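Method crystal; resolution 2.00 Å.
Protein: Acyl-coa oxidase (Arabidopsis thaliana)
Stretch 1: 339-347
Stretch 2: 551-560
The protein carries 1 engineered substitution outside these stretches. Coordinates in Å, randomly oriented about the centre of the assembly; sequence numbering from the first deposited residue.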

ATOM      1  N   ALA B 339      -3.892   4.206 -18.143  1.00 14.36           N
ATOM      2  CA  ALA B 339      -4.057   5.558 -18.688  1.00 14.16           C
ATOM      3  C   ALA B 339      -3.147   6.569 -17.962  1.00 15.93           C
ATOM      4  O   ALA B 339      -2.566   7.459 -18.598  1.00 14.24           O
ATOM      5  CB  ALA B 339      -5.517   6.002 -18.578  1.00 12.71           C
ATOM      6  N   SER B 340      -3.026   6.420 -16.637  1.00 15.65           N
ATOM      7  CA  SER B 340      -2.197   7.305 -15.806  1.00 13.31           C
ATOM      8  C   SER B 340      -0.718   7.155 -16.130  1.00 14.21           C
ATOM      9  O   SER B 340       0.042   8.120 -16.038  1.00 15.84           O
ATOM     10  CB  SER B 340      -2.404   7.018 -14.310  1.00 14.83           C
ATOM     11  OG  SER B 340      -3.719   7.320 -13.861  1.00 17.11           O
ATOM     12  N   ALA B 341      -0.298   5.944 -16.480  1.00 13.75           N
ATOM     13  CA  ALA B 341       1.102   5.732 -16.835  1.00 12.13           C
ATOM     14  C   ALA B 341       1.431   6.615 -18.038  1.00 14.11           C
ATOM     15  O   ALA B 341       2.415   7.348 -18.018  1.00 14.64           O
ATOM     16  CB  ALA B 341       1.354   4.254 -17.164  1.00 13.85           C
ATOM     17  N   TYR B 342       0.610   6.564 -19.086  1.00 12.47           N
ATOM     18  CA  TYR B 342       0.873   7.409 -20.253  1.00 14.64           C
ATOM     19  C   TYR B 342       0.691   8.892 -19.901  1.00 12.58           C
ATOM     20  O   TYR B 342       1.465   9.749 -20.325  1.00 15.83           O
ATOM     21  CB  TYR B 342      -0.051   7.027 -21.407  1.00 12.16           C
ATOM     22  CG  TYR B 342       0.384   5.780 -22.161  1.00 16.95           C
ATOM     23  CD1 TYR B 342       0.227   4.510 -21.605  1.00 15.38           C
ATOM     24  CD2 TYR B 342       0.951   5.872 -23.430  1.00 11.62           C
ATOM     25  CE1 TYR B 342       0.618   3.357 -22.301  1.00 17.61           C
ATOM     26  CE2 TYR B 342       1.355   4.739 -24.135  1.00 16.02           C
ATOM     27  CZ  TYR B 342       1.184   3.481 -23.567  1.00 19.34           C
ATOM     28  OH  TYR B 342       1.568   2.355 -24.256  1.00 19.36           O
ATOM     29  N   ALA B 343      -0.334   9.192 -19.116  1.00 13.24           N
ATOM     30  CA  ALA B 343      -0.571  10.562 -18.712  1.00 16.57           C
ATOM     31  C   ALA B 343       0.655  11.146 -17.991  1.00 16.15           C
ATOM     32  O   ALA B 343       1.064  12.280 -18.272  1.00 16.04           O
ATOM     33  CB  ALA B 343      -1.799  10.634 -17.824  1.00 15.56           C
ATOM     34  N   PHE B 344       1.247  10.379 -17.076  1.00 17.37           N
ATOM     35  CA  PHE B 344       2.418  10.838 -16.320  1.00 15.85           C
ATOM     36  C   PHE B 344       3.656  10.895 -17.197  1.00 14.83           C
ATOM     37  O   PHE B 344       4.546  11.715 -16.986  1.00 16.95           O
ATOM     38  CB  PHE B 344       2.680   9.943 -15.106  1.00 14.62           C
ATOM     39  CG  PHE B 344       1.564   9.937 -14.093  1.00 12.56           C
ATOM     40  CD1 PHE B 344       0.539  10.887 -14.136  1.00 12.65           C
ATOM     41  CD2 PHE B 344       1.561   8.992 -13.074  1.00 11.57           C
ATOM     42  CE1 PHE B 344      -0.469  10.887 -13.171  1.00  9.68           C
ATOM     43  CE2 PHE B 344       0.573   8.984 -12.111  1.00  9.61           C
ATOM     44  CZ  PHE B 344      -0.453   9.935 -12.155  1.00 15.74           C
ATOM     45  N   ARG B 345       3.723  10.018 -18.190  1.00 15.92           N
ATOM     46  CA  ARG B 345       4.843  10.026 -19.136  1.00 15.10           C
ATOM     47  C   ARG B 345       4.818  11.365 -19.931  1.00 17.68           C
ATOM     48  O   ARG B 345       5.829  12.067 -20.042  1.00 17.22           O
ATOM     49  CB  ARG B 345       4.669   8.841 -20.096  1.00 18.63           C
ATOM     50  CG  ARG B 345       5.858   8.536 -20.974  1.00 21.90           C
ATOM     51  CD  ARG B 345       6.999   8.051 -20.118  1.00 20.19           C
ATOM     52  NE  ARG B 345       8.036   7.420 -20.914  1.00 23.30           N
ATOM     53  CZ  ARG B 345       9.026   6.704 -20.393  1.00 23.88           C
ATOM     54  NH1 ARG B 345       9.103   6.528 -19.075  1.00 20.52           N
ATOM     55  NH2 ARG B 345       9.941   6.169 -21.186  1.00 26.34           N
ATOM     56  N   PHE B 346       3.649  11.717 -20.471  1.00 18.56           N
ATOM     57  CA  PHE B 346       3.504  12.947 -21.253  1.00 18.00           C
ATOM     58  C   PHE B 346       3.690  14.208 -20.391  1.00 19.06           C
ATOM     59  O   PHE B 346       4.321  15.183 -20.825  1.00 18.86           O
ATOM     60  CB  PHE B 346       2.133  12.952 -21.948  1.00 15.52           C
ATOM     61  CG  PHE B 346       1.954  11.821 -22.949  1.00 16.80           C
ATOM     62  CD1 PHE B 346       0.708  11.229 -23.147  1.00 16.68           C
ATOM     63  CD2 PHE B 346       3.042  11.330 -23.674  1.00 15.82           C
ATOM     64  CE1 PHE B 346       0.550  10.161 -24.044  1.00 19.79           C
ATOM     65  CE2 PHE B 346       2.902  10.267 -24.573  1.00 19.13           C
ATOM     66  CZ  PHE B 346       1.647   9.678 -24.757  1.00 18.39           C
ATOM     67  N   VAL B 347       3.162  14.191 -19.171  1.00 17.28           N
ATOM     68  CA  VAL B 347       3.327  15.352 -18.315  1.00 20.01           C
ATOM     69  C   VAL B 347       4.807  15.455 -17.955  1.00 20.93           C
ATOM     70  O   VAL B 347       5.328  16.539 -17.710  1.00 21.95           O
ATOM     71  CB  VAL B 347       2.450  15.259 -17.031  1.00 21.67           C
ATOM     72  CG1 VAL B 347       3.125  14.398 -15.975  1.00 17.47           C
ATOM     73  CG2 VAL B 347       2.162  16.662 -16.503  1.00 19.84           C
ATOM     74  N   GLN B 551      -5.624   5.098 -29.836  1.00 18.42           N
ATOM     75  CA  GLN B 551      -5.508   4.457 -28.534  1.00 18.36           C
ATOM     76  C   GLN B 551      -5.082   5.463 -27.467  1.00 17.99           C
ATOM     77  O   GLN B 551      -5.538   5.380 -26.338  1.00 17.07           O
ATOM     78  CB  GLN B 551      -4.536   3.278 -28.602  1.00 20.95           C
ATOM     79  CG  GLN B 551      -5.082   2.113 -29.408  1.00 19.26           C
ATOM     80  CD  GLN B 551      -6.487   1.744 -28.984  1.00 23.93           C
ATOM     81  OE1 GLN B 551      -6.738   1.459 -27.812  1.00 23.69           O
ATOM     82  NE2 GLN B 551      -7.419   1.756 -29.934  1.00 22.74           N
ATOM     83  N   LEU B 552      -4.220   6.415 -27.817  1.00 15.88           N
ATOM     84  CA  LEU B 552      -3.805   7.434 -26.856  1.00 19.07           C
ATOM     85  C   LEU B 552      -5.017   8.298 -26.493  1.00 17.07           C
ATOM     86  O   LEU B 552      -5.160   8.762 -25.356  1.00 18.46           O
ATOM     87  CB  LEU B 552      -2.693   8.309 -27.442  1.00 19.03           C
ATOM     88  CG  LEU B 552      -1.357   7.589 -27.657  1.00 19.11           C
ATOM     89  CD1 LEU B 552      -0.353   8.537 -28.302  1.00 23.37           C
ATOM     90  CD2 LEU B 552      -0.840   7.080 -26.314  1.00 18.17           C
ATOM     91  N   ASN B 553      -5.901   8.502 -27.465  1.00 19.03           N
ATOM     92  CA  ASN B 553      -7.109   9.292 -27.251  1.00 20.03           C
ATOM     93  C   ASN B 553      -7.985   8.558 -26.242  1.00 19.04           C
ATOM     94  O   ASN B 553      -8.533   9.165 -25.318  1.00 19.08           O
ATOM     95  CB  ASN B 553      -7.864   9.483 -28.569  1.00 21.79           C
ATOM     96  CG  ASN B 553      -9.005  10.466 -28.444  1.00 25.30           C
ATOM     97  OD1 ASN B 553      -8.822  11.676 -28.581  1.00 30.44           O
ATOM     98  ND2 ASN B 553     -10.192   9.953 -28.155  1.00 25.53           N
ATOM     99  N   ASN B 554      -8.112   7.246 -26.412  1.00 16.38           N
ATOM    100  CA  ASN B 554      -8.904   6.443 -25.479  1.00 17.50           C
ATOM    101  C   ASN B 554      -8.374   6.611 -24.052  1.00 17.09           C
ATOM    102  O   ASN B 554      -9.129   6.887 -23.132  1.00 15.29           O
ATOM    103  CB  ASN B 554      -8.859   4.944 -25.856  1.00 20.32           C
ATOM    104  CG  ASN B 554      -9.652   4.607 -27.118  1.00 24.74           C
ATOM    105  OD1 ASN B 554     -10.662   5.245 -27.426  1.00 26.34           O
ATOM    106  ND2 ASN B 554      -9.219   3.567 -27.824  1.00 24.89           N
ATOM    107  N   LEU B 555      -7.068   6.430 -23.876  1.00 18.39           N
ATOM    108  CA  LEU B 555      -6.453   6.548 -22.560  1.00 17.10           C
ATOM    109  C   LEU B 555      -6.597   7.965 -22.006  1.00 16.59           C
ATOM    110  O   LEU B 555      -6.884   8.151 -20.822  1.00 16.32           O
ATOM    111  CB  LEU B 555      -4.970   6.155 -22.630  1.00 17.64           C
ATOM    112  CG  LEU B 555      -4.660   4.706 -23.034  1.00 17.71           C
ATOM    113  CD1 LEU B 555      -3.134   4.495 -23.130  1.00 15.84           C
ATOM    114  CD2 LEU B 555      -5.303   3.758 -22.015  1.00 17.36           C
ATOM    115  N   CYS B 556      -6.413   8.966 -22.865  1.00 16.83           N
ATOM    116  CA  CYS B 556      -6.536  10.353 -22.442  1.00 15.63           C
ATOM    117  C   CYS B 556      -7.867  10.606 -21.768  1.00 16.06           C
ATOM    118  O   CYS B 556      -7.908  11.185 -20.683  1.00 14.16           O
ATOM    119  CB  CYS B 556      -6.393  11.311 -23.631  1.00 18.82           C
ATOM    120  SG  CYS B 556      -6.670  13.065 -23.243  1.00 21.46           S
ATOM    121  N   TYR B 557      -8.964  10.188 -22.400  1.00 15.30           N
ATOM    122  CA  TYR B 557     -10.267  10.436 -21.809  1.00 15.62           C
ATOM    123  C   TYR B 557     -10.649   9.487 -20.688  1.00 14.94           C
ATOM    124  O   TYR B 557     -11.523   9.806 -19.877  1.00 16.87           O
ATOM    125  CB  TYR B 557     -11.346  10.515 -22.899  1.00 16.51           C
ATOM    126  CG  TYR B 557     -11.158  11.746 -23.745  1.00 19.69           C
ATOM    127  CD1 TYR B 557     -10.364  11.709 -24.893  1.00 18.21           C
ATOM    128  CD2 TYR B 557     -11.664  12.982 -23.334  1.00 20.43           C
ATOM    129  CE1 TYR B 557     -10.070  12.876 -25.599  1.00 25.29           C
ATOM    130  CE2 TYR B 557     -11.372  14.149 -24.040  1.00 21.83           C
ATOM    131  CZ  TYR B 557     -10.576  14.093 -25.159  1.00 23.04           C
ATOM    132  OH  TYR B 557     -10.243  15.267 -25.796  1.00 24.81           O
ATOM    133  N   ILE B 558      -9.998   8.328 -20.635  1.00 14.86           N
ATOM    134  CA  ILE B 558     -10.218   7.382 -19.542  1.00 15.62           C
ATOM    135  C   ILE B 558      -9.637   8.048 -18.291  1.00 14.21           C
ATOM    136  O   ILE B 558     -10.256   8.041 -17.231  1.00 13.43           O
ATOM    137  CB  ILE B 558      -9.459   6.032 -19.754  1.00 15.40           C
ATOM    138  CG1 ILE B 558     -10.250   5.119 -20.695  1.00 20.17           C
ATOM    139  CG2 ILE B 558      -9.200   5.353 -18.387  1.00 12.95           C
ATOM    140  CD1 ILE B 558      -9.547   3.801 -21.010  1.00 19.41           C
ATOM    141  N   TYR B 559      -8.441   8.616 -18.415  1.00 12.99           N
ATOM    142  CA  TYR B 559      -7.795   9.287 -17.278  1.00 14.98           C
ATOM    143  C   TYR B 559      -8.704  10.414 -16.744  1.00 16.72           C
ATOM    144  O   TYR B 559      -9.040  10.463 -15.555  1.00 12.15           O
ATOM    145  CB  TYR B 559      -6.426   9.853 -17.717  1.00 14.86           C
ATOM    146  CG  TYR B 559      -5.644  10.571 -16.622  1.00 13.06           C
ATOM    147  CD1 TYR B 559      -5.107   9.878 -15.527  1.00 18.48           C
ATOM    148  CD2 TYR B 559      -5.514  11.954 -16.640  1.00 14.26           C
ATOM    149  CE1 TYR B 559      -4.466  10.563 -14.465  1.00 14.71           C
ATOM    150  CE2 TYR B 559      -4.889  12.644 -15.597  1.00 13.88           C
ATOM    151  CZ  TYR B 559      -4.370  11.961 -14.522  1.00 17.05           C
ATOM    152  OH  TYR B 559      -3.756  12.687 -13.519  1.00 14.49           O
ATOM    153  N   ALA B 560      -9.125  11.300 -17.641  1.00 17.14           N
ATOM    154  CA  ALA B 560      -9.977  12.421 -17.275  1.00 18.98           C
ATOM    155  C   ALA B 560     -11.330  11.998 -16.703  1.00 17.04           C
ATOM    156  O   ALA B 560     -11.730  12.450 -15.627  1.00 19.07           O
ATOM    157  CB  ALA B 560     -10.178  13.333 -18.483  1.00 17.58           C
TER

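Two helices of one chain, more than two hundred residues apart in sequence, cross here at nearly a right angle: their N-to-C directions differ by 98° and their axes come within 8.7 Å. A steep crossing leaves little length for contact, and the 421 Å² buried between them rests mainly on three residues, Tyr559, Ala339 and Leu555.

Ala339 marks the point of closest backbone approach, its CA 4.7 Å from the CA of Leu555. Its CA-to-CB bond points toward the other helix, and the methyl meets backbone as well as side chains: Ala339 CB lies 3.4 Å from Leu555 O, 4.1 Å from Leu555 CB and 4.0 Å from Tyr559 CB, with Ile558 CG2 3.7 Å from the same Ala339 CB. The carbonyl of Leu555 is already engaged in its own helix, accepting from Tyr559 N at 2.9 Å from Leu555 O, so the methyl packs against an acceptor that has a partner. The first rule is a small residue at the crossing, where the backbones run closest.

Tyr559 supplies the bulk. With chi1 at 180° (t), its side chain enters a hole formed by Ala339, Ser340, Ala343 and Phe344. Ala343 forms the floor: its CB stands 4.0 Å from the centroid of the Tyr559 ring and only 8° off the ring normal, a CH-pi contact almost centred on the face. Ser340 OG approaches the edge of the ring, 3.4 Å from Tyr559 CD1; this is no hydrogen bond, and the hydroxyl is satisfied elsewhere in the structure. Farther along the side chain, Tyr559 OH lies 3.8 Å from Phe344 CE1, near the plane of the phenylalanine ring. The second rule sets a large flat ring over a small residue: the Tyr559 face lies on the Ala343 methyl, while Phe344 meets the hydroxyl end.

Leu555 extends the contact toward Tyr342. Its CD1 sits 3.9 Å from the centroid of the Tyr342 ring, 21° off the normal, in a second CH-pi contact over a face. Leu552, one turn earlier, starts sideways, but its end comes nearer: Leu552 CD2 reaches 3.6 Å from Tyr342 CD2 and 3.9 Å from Phe346 CZ, at the edge of that ring.

No hydrogen bond joins the two helices. What the geometry shows instead is fitted shape: methyl groups over aromatic faces, with Ala339 where the backbones come closest, Ala343 beneath the Tyr559 ring, and longer side chains carrying the contact outward.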